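Local coordinates for periplasmic binding protein (Mycobacterium smegmatis, PDB 4MDY) that probably captures an iron-bearing solute outside the cell membrane and delivers it to an ABC transporter for uptake, at residues D199-Q203 and M204-V208; K265-A268 and G269-F273; D284-P287 and P288-R292. All coordinates share one frame; numbering follows the deposited sequence.

Contact 1: D199-Q203 and M204-V208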
loop_
_atom_site.group_PDB
_atom_site.type_symbol
_atom_site.label_atom_id
_atom_site.label_comp_id
_atom_site.label_asym_id
_atom_site.label_seq_id
_atom_site.Cartn_x
_atom_site.Cartn_y
_atom_site.Cartn_z
ATOM N N ASP A 199 8.012 8.180 0.351
ATOM C CA ASP A 199 9.310 8.007 -0.316
ATOM C C ASP A 199 9.191 8.076 -1.834
ATOM O O ASP A 199 10.042 8.671 -2.499
ATOM C CB ASP A 199 9.984 6.684 0.074
ATOM C CG ASP A 199 10.644 6.732 1.444
ATOM O OD1 ASP A 199 10.870 7.841 1.980
ATOM O OD2 ASP A 199 10.945 5.646 1.984
ATOM N N PHE A 200 8.142 7.477 -2.385
ATOM C CA PHE A 200 7.967 7.477 -3.829
ATOM C C PHE A 200 7.888 8.895 -4.398
ATOM O O PHE A 200 8.368 9.129 -5.493
ATOM C CB PHE A 200 6.762 6.631 -4.262
ATOM C CG PHE A 200 5.431 7.289 -4.065
ATOM C CD1 PHE A 200 4.780 7.237 -2.835
ATOM C CD2 PHE A 200 4.799 7.927 -5.122
ATOM C CE1 PHE A 200 3.539 7.830 -2.667
ATOM C CE2 PHE A 200 3.552 8.510 -4.960
ATOM C CZ PHE A 200 2.921 8.462 -3.734
ATOM N N LEU A 201 7.310 9.827 -3.643
ATOM C CA LEU A 201 7.218 11.217 -4.081
ATOM C C LEU A 201 8.589 11.879 -4.062
ATOM O O LEU A 201 8.959 12.581 -5.013
ATOM C CB LEU A 201 6.246 12.005 -3.204
ATOM C CG LEU A 201 4.782 11.560 -3.267
ATOM C CD1 LEU A 201 3.991 12.230 -2.158
ATOM C CD2 LEU A 201 4.171 11.867 -4.624
ATOM N N THR A 202 9.331 11.644 -2.984
ATOM C CA THR A 202 10.690 12.153 -2.830
ATOM C C THR A 202 11.600 11.618 -3.946
ATOM O O THR A 202 12.406 12.367 -4.509
ATOM C CB THR A 202 11.249 11.797 -1.431
ATOM O OG1 THR A 202 10.455 12.446 -0.428
ATOM C CG2 THR A 202 12.704 12.240 -1.270
ATOM N N GLN A 203 11.453 10.335 -4.269
ATOM C CA GLN A 203 12.235 9.684 -5.338
ATOM C C GLN A 203 11.950 10.261 -6.727
ATOM O O GLN A 203 12.808 10.218 -7.608
ATOM C CB GLN A 203 11.944 8.184 -5.385
ATOM C CG GLN A 203 12.536 7.353 -4.263
ATOM C CD GLN A 203 12.092 5.893 -4.358
ATOM O OE1 GLN A 203 10.948 5.558 -4.051
ATOM N NE2 GLN A 203 12.989 5.026 -4.802
HETATM N N MSE A 204 10.739 10.780 -6.921
HETATM C CA MSE A 204 10.375 11.454 -8.169
HETATM C C MSE A 204 10.901 12.872 -8.240
HETATM O O MSE A 204 10.749 13.532 -9.270
HETATM C CB MSE A 204 8.855 11.506 -8.303
HETATM C CG MSE A 204 8.234 10.164 -8.659
HETATM SE SE MSE A 204 6.291 10.469 -8.765
HETATM C CE MSE A 204 5.558 8.667 -9.029
ATOM N N GLY A 205 11.502 13.362 -7.152
ATOM C CA GLY A 205 12.126 14.685 -7.131
ATOM C C GLY A 205 11.354 15.744 -6.368
ATOM O O GLY A 205 11.842 16.857 -6.194
ATOM N N LEU A 206 10.160 15.394 -5.897
ATOM C CA LEU A 206 9.310 16.331 -5.168
ATOM C C LEU A 206 9.790 16.546 -3.741
ATOM O O LEU A 206 10.525 15.724 -3.177
ATOM C CB LEU A 206 7.868 15.821 -5.125
ATOM C CG LEU A 206 7.177 15.664 -6.472
ATOM C CD1 LEU A 206 5.923 14.813 -6.341
ATOM C CD2 LEU A 206 6.843 17.025 -7.060
ATOM N N THR A 207 9.360 17.666 -3.171
ATOM C CA THR A 207 9.563 17.960 -1.767
ATOM C C THR A 207 8.283 17.599 -1.021
ATOM O O THR A 207 7.184 18.049 -1.366
ATOM C CB THR A 207 9.943 19.439 -1.545
ATOM O OG1 THR A 207 11.262 19.674 -2.064
ATOM C CG2 THR A 207 9.919 19.796 -0.072
ATOM N N VAL A 208 8.439 16.759 -0.011
ATOM C CA VAL A 208 7.330 16.287 0.796
ATOM C C VAL A 208 7.299 17.124 2.071
ATOM O O VAL A 208 8.161 16.985 2.939
ATOM C CB VAL A 208 7.494 14.788 1.120
ATOM C CG1 VAL A 208 6.402 14.302 2.055
ATOM C CG2 VAL A 208 7.473 13.965 -0.163
HETATM O O HOH W 1 13.557 15.234 -3.595
#

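Contact 2: K265-A268 and G269-F273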
loop_
_atom_site.group_PDB
_atom_site.type_symbol
_atom_site.label_atom_id
_atom_site.label_comp_id
_atom_site.label_asym_id
_atom_site.label_seq_id
_atom_site.Cartn_x
_atom_site.Cartn_y
_atom_site.Cartn_z
ATOM N N LYS A 265 -9.985 6.099 -8.918
ATOM C CA LYS A 265 -10.034 5.009 -7.950
ATOM C C LYS A 265 -8.799 4.102 -8.042
ATOM O O LYS A 265 -8.241 3.702 -7.014
ATOM C CB LYS A 265 -11.286 4.163 -8.147
ATOM C CG LYS A 265 -11.463 3.105 -7.072
ATOM C CD LYS A 265 -12.491 2.076 -7.476
ATOM C CE LYS A 265 -12.904 1.213 -6.307
ATOM N NZ LYS A 265 -13.861 0.183 -6.777
ATOM N N GLU A 266 -8.377 3.776 -9.262
ATOM C CA GLU A 266 -7.266 2.838 -9.430
ATOM C C GLU A 266 -5.966 3.449 -8.923
ATOM O O GLU A 266 -5.173 2.770 -8.281
ATOM C CB GLU A 266 -7.103 2.372 -10.883
ATOM C CG GLU A 266 -6.433 1.002 -10.953
ATOM C CD GLU A 266 -5.794 0.676 -12.285
ATOM O OE1 GLU A 266 -5.900 1.489 -13.233
ATOM O OE2 GLU A 266 -5.179 -0.410 -12.375
ATOM N N LEU A 267 -5.758 4.732 -9.185
ATOM C CA LEU A 267 -4.539 5.383 -8.724
ATOM C C LEU A 267 -4.564 5.531 -7.203
ATOM O O LEU A 267 -3.547 5.305 -6.548
ATOM C CB LEU A 267 -4.325 6.722 -9.429
ATOM C CG LEU A 267 -3.074 7.498 -9.012
ATOM C CD1 LEU A 267 -1.821 6.626 -9.059
ATOM C CD2 LEU A 267 -2.903 8.717 -9.902
ATOM N N ALA A 268 -5.725 5.873 -6.637
ATOM C CA ALA A 268 -5.870 5.927 -5.186
ATOM C C ALA A 268 -5.563 4.564 -4.591
ATOM O O ALA A 268 -4.839 4.457 -3.606
ATOM C CB ALA A 268 -7.276 6.367 -4.785
ATOM N N GLY A 269 -6.119 3.518 -5.192
ATOM C CA GLY A 269 -5.870 2.154 -4.729
ATOM C C GLY A 269 -4.403 1.786 -4.838
ATOM O O GLY A 269 -3.834 1.194 -3.927
ATOM N N ALA A 270 -3.785 2.152 -5.952
ATOM C CA ALA A 270 -2.386 1.809 -6.194
ATOM C C ALA A 270 -1.463 2.453 -5.160
ATOM O O ALA A 270 -0.577 1.798 -4.637
ATOM C CB ALA A 270 -1.982 2.189 -7.612
ATOM N N ILE A 271 -1.715 3.715 -4.829
ATOM C CA ILE A 271 -0.973 4.417 -3.772
ATOM C C ILE A 271 -1.151 3.737 -2.408
ATOM O O ILE A 271 -0.178 3.525 -1.683
ATOM C CB ILE A 271 -1.397 5.894 -3.685
ATOM C CG1 ILE A 271 -0.964 6.631 -4.951
ATOM C CG2 ILE A 271 -0.807 6.568 -2.450
ATOM C CD1 ILE A 271 -1.682 7.944 -5.186
ATOM N N ALA A 272 -2.393 3.387 -2.080
ATOM C CA ALA A 272 -2.718 2.729 -0.820
ATOM C C ALA A 272 -2.004 1.398 -0.659
ATOM O O ALA A 272 -1.454 1.118 0.401
ATOM C CB ALA A 272 -4.222 2.518 -0.703
ATOM N N PHE A 273 -2.017 0.579 -1.704
ATOM C CA PHE A 273 -1.402 -0.743 -1.639
ATOM C C PHE A 273 0.126 -0.695 -1.584
ATOM O O PHE A 273 0.749 -1.558 -0.955
ATOM C CB PHE A 273 -1.862 -1.604 -2.804
ATOM C CG PHE A 273 -3.074 -2.422 -2.489
ATOM C CD1 PHE A 273 -4.324 -1.823 -2.385
ATOM C CD2 PHE A 273 -2.963 -3.790 -2.278
ATOM C CE1 PHE A 273 -5.446 -2.583 -2.082
ATOM C CE2 PHE A 273 -4.077 -4.545 -1.969
ATOM C CZ PHE A 273 -5.316 -3.939 -1.872
#

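Contact 3: D284-P287 and P288-R292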
loop_
_atom_site.group_PDB
_atom_site.type_symbol
_atom_site.label_atom_id
_atom_site.label_comp_id
_atom_site.label_asym_id
_atom_site.label_seq_id
_atom_site.Cartn_x
_atom_site.Cartn_y
_atom_site.Cartn_z
ATOM N N ASP A 284 3.213 5.076 -13.649
ATOM C CA ASP A 284 2.584 5.329 -14.948
ATOM C C ASP A 284 1.644 6.525 -14.899
ATOM O O ASP A 284 1.743 7.426 -15.733
ATOM C CB ASP A 284 1.793 4.110 -15.437
ATOM C CG ASP A 284 2.656 3.086 -16.137
ATOM O OD1 ASP A 284 3.781 3.425 -16.561
ATOM O OD2 ASP A 284 2.202 1.934 -16.277
ATOM N N GLN A 285 0.732 6.525 -13.928
ATOM C CA GLN A 285 -0.435 7.420 -13.974
ATOM C C GLN A 285 -0.271 8.753 -13.235
ATOM O O GLN A 285 -0.900 9.747 -13.608
ATOM C CB GLN A 285 -1.677 6.695 -13.453
ATOM C CG GLN A 285 -2.037 5.459 -14.262
ATOM C CD GLN A 285 -3.396 4.869 -13.906
ATOM O OE1 GLN A 285 -4.253 5.540 -13.325
ATOM N NE2 GLN A 285 -3.606 3.605 -14.279
ATOM N N LEU A 286 0.550 8.788 -12.190
ATOM C CA LEU A 286 0.704 10.020 -11.413
ATOM C C LEU A 286 1.547 11.086 -12.110
ATOM O O LEU A 286 1.195 12.264 -12.044
ATOM C CB LEU A 286 1.251 9.740 -10.002
ATOM C CG LEU A 286 1.331 10.952 -9.050
ATOM C CD1 LEU A 286 0.000 11.685 -8.922
ATOM C CD2 LEU A 286 1.826 10.517 -7.680
ATOM N N PRO A 287 2.672 10.700 -12.752
ATOM C CA PRO A 287 3.478 11.778 -13.338
ATOM C C PRO A 287 2.777 12.656 -14.387
ATOM O O PRO A 287 2.975 13.863 -14.369
ATOM C CB PRO A 287 4.697 11.043 -13.905
ATOM C CG PRO A 287 4.832 9.846 -13.004
ATOM C CD PRO A 287 3.413 9.425 -12.737
ATOM N N PRO A 288 1.960 12.071 -15.283
ATOM C CA PRO A 288 1.182 12.942 -16.180
ATOM C C PRO A 288 0.278 13.953 -15.446
ATOM O O PRO A 288 0.103 15.086 -15.919
ATOM C CB PRO A 288 0.326 11.956 -16.982
ATOM C CG PRO A 288 1.066 10.661 -16.931
ATOM C CD PRO A 288 1.827 10.643 -15.635
ATOM N N GLU A 289 -0.293 13.552 -14.312
ATOM C CA GLU A 289 -1.137 14.460 -13.527
ATOM C C GLU A 289 -0.281 15.549 -12.886
ATOM O O GLU A 289 -0.650 16.725 -12.881
ATOM C CB GLU A 289 -1.905 13.707 -12.440
ATOM C CG GLU A 289 -2.842 12.616 -12.940
ATOM C CD GLU A 289 -4.088 13.139 -13.636
ATOM O OE1 GLU A 289 -4.633 14.192 -13.235
ATOM O OE2 GLU A 289 -4.545 12.476 -14.589
ATOM N N LEU A 290 0.869 15.156 -12.347
ATOM C CA LEU A 290 1.814 16.129 -11.801
ATOM C C LEU A 290 2.300 17.102 -12.871
ATOM O O LEU A 290 2.422 18.304 -12.619
ATOM C CB LEU A 290 3.015 15.422 -11.158
ATOM C CG LEU A 290 2.706 14.578 -9.920
ATOM C CD1 LEU A 290 3.896 13.698 -9.571
ATOM C CD2 LEU A 290 2.317 15.447 -8.735
ATOM N N ALA A 291 2.580 16.580 -14.061
ATOM C CA ALA A 291 3.105 17.404 -15.158
ATOM C C ALA A 291 2.063 18.411 -15.635
ATOM O O ALA A 291 2.402 19.536 -16.000
ATOM C CB ALA A 291 3.556 16.523 -16.314
ATOM N N ARG A 292 0.799 17.989 -15.620
ATOM C CA ARG A 292 -0.330 18.847 -15.975
ATOM C C ARG A 292 -0.448 20.092 -15.095
ATOM O O ARG A 292 -0.792 21.170 -15.586
ATOM C CB ARG A 292 -1.643 18.053 -15.926
ATOM C CG ARG A 292 -2.850 18.791 -16.491
ATOM C CD ARG A 292 -4.134 17.988 -16.330
ATOM N NE ARG A 292 -4.039 16.686 -16.991
ATOM C CZ ARG A 292 -4.862 15.655 -16.788
ATOM N NH1 ARG A 292 -5.880 15.741 -15.930
ATOM N NH2 ARG A 292 -4.662 14.519 -17.452
HETATM O O HOH W 2 -2.805 9.779 -15.303
#

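Contact 1: D199-Q203 and M204-V208
The ring of F200 meets the selenomethionine M204 at its rim: methyl CE lies near the ring plane, 4.0 Å from CD2. One face of the same ring takes L201 CG, which stands 3.6 Å above the plane and is displaced toward the rim. F200 reaches this place by setting CG between its backbone N and carbonyl carbon (chi1 78°), while M204, extended beyond CG, comes in at a slant and sets its methyl at the edge. Here the helix stops in a Schellman motif. G205, with its positive phi of 106°, turns the chain, and two amides reach back into the last turn: L206 N bonds to L201 O at 3.2 Å, and G205 N to T202 O at 3.0 Å. The second donor sits above the carbonyl plane, 64° out of it, and so does not use a lone pair. Before the turn, M204 N bonds to F200 O at 3.2 Å. The hydrophobic pair expected of this motif is present too, since the leucine branches L201 CD2 and L206 CD1 meet at 3.8 Å. Farther on, V208 points toward the helix end, and its CG2 touches L201 CB at 3.8 Å and T202 OG1 at 3.4 Å, the threonine and valine side chains crossing at about a right angle. On the outer side a water donates to both T202 O and L206 O, tying the last turn to the outgoing chain. M204 rests on F162 and V165 of helix 148-168, whereas F200 and L206 lean on helix 279-294; T207 pairs by backbone bonds with K175 and A177, which sets 207-208 beside strand 176-181, as an outermost strand of the four-stranded parallel sheet.

Contact 2: K265-A268 and G269-F273
L267 and I271 lie one turn apart on the largely buried alpha helix 265-273, with methyl L267 CD1 4.1 Å from I271 CD1. L267 can lean along the helix because its CG is anti to the backbone N (chi1 180°), and I271 extends its own CD1 back to meet it. I271 CG1 also lies over the previous turn, 3.3 Å from L267 O, the carbonyl that accepts I271 N at 3.0 Å in a fairly straight bond (167°). Similar bonds join G269 N to K265 O and A270 N to E266 O, each at 2.8 Å, and A272 N to A268 O at 3.1 Å. The small residues A268, G269 and A270 keep this middle turn slim, and A270 CB rests 3.3 Å from E266 O.

Farther out, helix 279-294 packs against the L267, A270 and I271 flank through Q285, V281 and V282, and F273 sets its ring against W57 and W66. K265 NZ bonds to G59 O, with a weak, long ion pair to E61. At the far end two backbone oxygens have side-chain partners: A270 O binds S278 OG, and A272 O binds R197 NH2.

Contact 3: D284-P287 and P288-R292
L286 and L290 face the same side of the helix one turn apart, their side chains meeting at an angle so that L286 CG touches L290 CD1 at 3.8 Å. A chi1 of -175° swings the L286 branch away from its own N and along the helix to L290. Beneath them L290 N bonds to L286 O at 2.9 Å, nearly straight at the hydrogen (168°).

Consecutive prolines interrupt the bonding here. The P287 and P288 rings lie side by side and point the same way; P287 CB and P288 CD come within 3.4 Å, a short approach that goes with joining two prolines directly. Neither proline N has a hydrogen to give to the preceding turn, and D284 O faces a ring carbon instead, P288 CD at 3.2 Å. The next carbonyl is opened as well: E289 N stands 3.9 Å from Q285 O, and a water takes over, donating to Q285 O at 2.6 Å and more distantly to E289 OE2. The glutamate reaches that water by bending at chi2, its CG still lying over Q285 O. Its other oxygen, OE1, pairs with R292 NH1 by charge, although it lies well out of the guanidinium plane. Regular bonding, back from L290 on, continues with A291 N to P287 O at 2.8 Å.

D284 is held outside by a salt bridge to R161. The leucine side faces inward, with L290 on V229, I231 and I261 of the parallel sheet. This is a proline-kinked, amphipathic helix, closing the chain against the sheet of its lobe.

In the fold
Contact 2 is the buried one, its centre about 8 Å from the centre of the molecule, whereas contacts 1 and 3 lie farther out and are only partly buried. Contacts 1 and 3 share an apolar seam: F200 and L201 pack on L286, and L206 and M204 on L290, so helix 199-203 and its exit turn lie on helix 279-294. That helix also meets contact 2, through L267 and a probable hydrogen bond from Q285 to E266. Bonding differs with place: 265-273 is regular helix, slim in its middle turn, 199-208 ends a helix on a glycine, and 284-292 is kinked by two prolines, with a water on the carbonyl left without its amide and a charge pair nearby.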